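Local coordinates for protein 2-methyl-3-hydroxypyridine-5-carboxylic acid oxygenase (Mesorhizobium loti, PDB 3ALJ) that probably uses bound FAD and molecular oxygen to oxygenate and open the ring of 2-methyl-3-hydroxypyridine-5-carboxylic acid, at residues T25-W35 / M305-E316. Sequence-based numbering, arbitrary orientation.
Sequences TAAIALKQNGW and MVNAFSLSQDLE
In the FAD-binding Rossmann-type domain, helix 21-32, which follows strand 13-17, packs here against helix 300-314. Small residues meet at the interface: Thr-25 and Ala-29 point toward Ala-308 and Ser-312, with Ala-26 alongside. The segment axes come within 8.2 Å and run nearly parallel, at a crossing angle of -24°. The methyl of Ala-308 lies 3.7 Å from Thr-25 CG2 and also touches the backbone N of Ala-26. CG2 is directed across the interface because it stands anti to the backbone N of Thr-25. Thr-25 OG1 bonds back to Phe-21 O within its own helix. Ser-312 is modelled in two conformers. In one of them its CB approaches Ala-29 CB to 3.5 Å. In the same conformer Ser-312 OG (chi1 82°) bonds back to Phe-309 O at 2.7 Å, along a lone pair of that carbonyl, and water 1 links the hydroxyl to Asn-33 OD1. Further along, Leu-315 CD1 touches both Leu-30 CD2, at 3.7 Å, and Trp-35 CZ2. Leu-30 CD2 also sits over one face of the indole, toward its rim. Trp-35 NE1 donates to water 2 at 3.0 Å, and this water lies close to Ser-312 O and Glu-316 OE2. Arg-12 forms a salt bridge with Glu-316. A Schellman motif with Gly-34 at C-prime ends helix 21-32. The arrangement is close packing through small side chains, between the helix of the dinucleotide-binding beta-alpha-beta unit and helix 300-314 of a Rossmann-type FAD domain.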
# COMPACT_ATOMS: atom_id res chain seq x y z
N THR A 25 2.22 11.27 -2.33
CA THR A 25 3.03 11.14 -3.53
C THR A 25 2.60 12.15 -4.55
O THR A 25 3.46 12.85 -5.14
CB THR A 25 2.84 9.70 -4.08
OG1 THR A 25 3.47 8.74 -3.21
CG2 THR A 25 3.55 9.60 -5.49
N ALA A 26 1.27 12.30 -4.79
CA ALA A 26 0.83 13.29 -5.76
C ALA A 26 1.24 14.68 -5.35
O ALA A 26 1.74 15.47 -6.21
CB ALA A 26 -0.76 13.20 -5.92
N ALA A 27 1.07 15.01 -4.09
CA ALA A 27 1.46 16.35 -3.65
C ALA A 27 2.93 16.69 -3.82
O ALA A 27 3.26 17.76 -4.28
CB ALA A 27 0.98 16.60 -2.23
N ILE A 28 3.80 15.76 -3.48
CA ILE A 28 5.23 15.99 -3.60
C ILE A 28 5.59 16.13 -5.06
O ILE A 28 6.32 17.04 -5.42
CB ILE A 28 5.98 14.85 -2.95
CG1 ILE A 28 5.88 14.90 -1.45
CG2 ILE A 28 7.47 14.90 -3.39
CD1 ILE A 28 6.28 13.53 -0.76
N ALA A 29 5.08 15.20 -5.87
CA ALA A 29 5.44 15.19 -7.31
C ALA A 29 4.97 16.46 -7.99
O ALA A 29 5.75 17.15 -8.75
CB ALA A 29 4.92 13.99 -8.08
N LEU A 30 3.78 16.93 -7.63
CA LEU A 30 3.22 18.15 -8.26
C LEU A 30 4.00 19.30 -7.73
O LEU A 30 4.38 20.20 -8.54
CB LEU A 30 1.69 18.25 -7.94
CG LEU A 30 0.89 17.20 -8.63
CD1 LEU A 30 -0.54 17.19 -7.92
CD2 LEU A 30 0.75 17.43 -10.13
N LYS A 31 4.30 19.37 -6.42
CA LYS A 31 5.05 20.54 -5.86
C LYS A 31 6.47 20.61 -6.51
O LYS A 31 6.94 21.73 -6.81
CB LYS A 31 5.13 20.44 -4.31
CG LYS A 31 5.72 21.67 -3.58
CD LYS A 31 4.68 22.86 -3.66
CE LYS A 31 5.46 23.92 -2.86
NZ LYS A 31 4.66 25.19 -2.89
N GLN A 32 7.08 19.46 -6.78
CA GLN A 32 8.44 19.51 -7.41
C GLN A 32 8.34 20.04 -8.80
O GLN A 32 9.33 20.67 -9.24
CB GLN A 32 9.02 18.07 -7.45
CG GLN A 32 9.49 17.56 -6.13
CD GLN A 32 10.11 16.15 -6.17
OE1 GLN A 32 10.92 15.83 -5.30
NE2 GLN A 32 9.76 15.35 -7.20
N ASN A 33 7.23 19.88 -9.47
CA ASN A 33 7.04 20.44 -10.80
C ASN A 33 6.51 21.90 -10.79
O ASN A 33 6.15 22.40 -11.89
CB ASN A 33 6.06 19.55 -11.54
CG ASN A 33 6.71 18.20 -11.97
OD1 ASN A 33 6.02 17.24 -12.46
ND2 ASN A 33 8.04 18.19 -11.93
N GLY A 34 6.42 22.52 -9.64
CA GLY A 34 6.06 23.97 -9.60
C GLY A 34 4.56 24.20 -9.39
O GLY A 34 4.14 25.36 -9.35
N TRP A 35 3.76 23.16 -9.14
CA TRP A 35 2.34 23.40 -8.75
C TRP A 35 2.28 24.04 -7.37
O TRP A 35 3.04 23.76 -6.46
CB TRP A 35 1.56 22.08 -8.73
CG TRP A 35 1.31 21.48 -10.04
CD1 TRP A 35 2.17 20.75 -10.89
CD2 TRP A 35 0.05 21.50 -10.69
NE1 TRP A 35 1.52 20.37 -11.98
CE2 TRP A 35 0.19 20.80 -11.92
CE3 TRP A 35 -1.22 22.01 -10.35
CZ2 TRP A 35 -0.88 20.56 -12.84
CZ3 TRP A 35 -2.26 21.79 -11.30
CH2 TRP A 35 -2.09 21.10 -12.52
N MET A 305 1.20 4.66 -5.66
CA MET A 305 2.32 5.59 -5.76
C MET A 305 2.76 5.73 -7.21
O MET A 305 3.03 6.89 -7.64
CB MET A 305 3.45 5.08 -4.86
CG MET A 305 3.06 5.27 -3.39
SD MET A 305 4.37 4.55 -2.27
CE MET A 305 5.68 5.79 -2.49
N VAL A 306 2.91 4.65 -7.94
CA VAL A 306 3.23 4.75 -9.44
C VAL A 306 2.18 5.61 -10.11
O VAL A 306 2.53 6.45 -10.91
CB VAL A 306 3.32 3.37 -10.06
CG1 VAL A 306 3.29 3.43 -11.60
CG2 VAL A 306 4.69 2.73 -9.63
N ASN A 307 0.90 5.38 -9.84
CA ASN A 307 -0.16 6.18 -10.53
C ASN A 307 -0.16 7.61 -10.13
O ASN A 307 -0.28 8.46 -11.03
CB ASN A 307 -1.51 5.48 -10.31
CG ASN A 307 -1.59 4.10 -10.92
OD1 ASN A 307 -2.47 3.25 -10.50
ND2 ASN A 307 -0.78 3.84 -11.82
N ALA A 308 0.12 7.91 -8.87
CA ALA A 308 0.16 9.30 -8.48
C ALA A 308 1.35 10.00 -9.11
O ALA A 308 1.29 11.16 -9.60
CB ALA A 308 0.21 9.39 -6.97
N PHE A 309 2.52 9.31 -9.14
CA PHE A 309 3.66 9.97 -9.75
C PHE A 309 3.48 10.10 -11.23
O PHE A 309 3.86 11.17 -11.79
CB PHE A 309 4.94 9.07 -9.45
CG PHE A 309 6.24 9.75 -9.83
CD1 PHE A 309 6.84 10.64 -8.95
CD2 PHE A 309 6.76 9.52 -11.12
CE1 PHE A 309 8.02 11.29 -9.32
CE2 PHE A 309 7.97 10.16 -11.52
CZ PHE A 309 8.55 11.04 -10.66
N SER A 310 2.89 9.10 -11.86
CA SER A 310 2.64 9.12 -13.31
C SER A 310 1.68 10.25 -13.67
O SER A 310 1.82 10.86 -14.77
CB SER A 310 2.03 7.81 -13.79
OG SER A 310 3.03 6.78 -13.59
N LEU A 311 0.71 10.55 -12.83
CA LEU A 311 -0.22 11.72 -13.05
C LEU A 311 0.61 12.94 -13.23
O LEU A 311 0.35 13.79 -14.16
CB LEU A 311 -1.23 11.79 -11.82
CG LEU A 311 -2.21 12.98 -11.98
CD1 LEU A 311 -3.12 12.85 -13.17
CD2 LEU A 311 -3.04 12.97 -10.69
N SER A 312 1.53 13.17 -12.31
CA SER A 312 2.42 14.35 -12.39
C SER A 312 3.18 14.44 -13.69
O SER A 312 3.35 15.54 -14.24
CB SER A 312 3.34 14.50 -11.14
OG SER A 312 4.51 13.68 -11.19
N GLN A 313 3.63 13.29 -14.17
CA GLN A 313 4.36 13.25 -15.46
C GLN A 313 3.46 13.68 -16.60
O GLN A 313 3.88 14.55 -17.42
CB GLN A 313 4.86 11.85 -15.73
CG GLN A 313 5.98 11.37 -14.77
CD GLN A 313 6.32 9.94 -15.10
OE1 GLN A 313 5.47 9.07 -15.36
NE2 GLN A 313 7.63 9.67 -15.05
N ASP A 314 2.23 13.20 -16.67
CA ASP A 314 1.38 13.55 -17.80
C ASP A 314 0.94 14.99 -17.73
O ASP A 314 0.64 15.52 -18.87
CB ASP A 314 0.20 12.59 -17.85
CG ASP A 314 0.50 11.35 -18.57
OD1 ASP A 314 0.51 11.44 -19.82
OD2 ASP A 314 0.64 10.22 -18.03
N LEU A 315 0.99 15.65 -16.58
CA LEU A 315 0.60 17.05 -16.42
C LEU A 315 1.72 17.94 -16.90
O LEU A 315 1.54 19.18 -16.91
CB LEU A 315 0.18 17.38 -14.96
CG LEU A 315 -1.20 16.76 -14.70
CD1 LEU A 315 -1.33 16.65 -13.15
CD2 LEU A 315 -2.32 17.68 -15.29
N GLU A 316 2.88 17.38 -17.33
CA GLU A 316 4.01 18.23 -17.80
C GLU A 316 3.99 18.23 -19.31
O GLU A 316 5.03 18.70 -19.87
CB GLU A 316 5.40 17.62 -17.31
CG GLU A 316 5.64 17.81 -15.85
CD GLU A 316 5.57 19.30 -15.53
OE1 GLU A 316 6.42 20.08 -16.03
OE2 GLU A 316 4.64 19.74 -14.82
O HOH W 1 7.07 14.27 -12.09
O HOH W 2 3.13 18.18 -13.17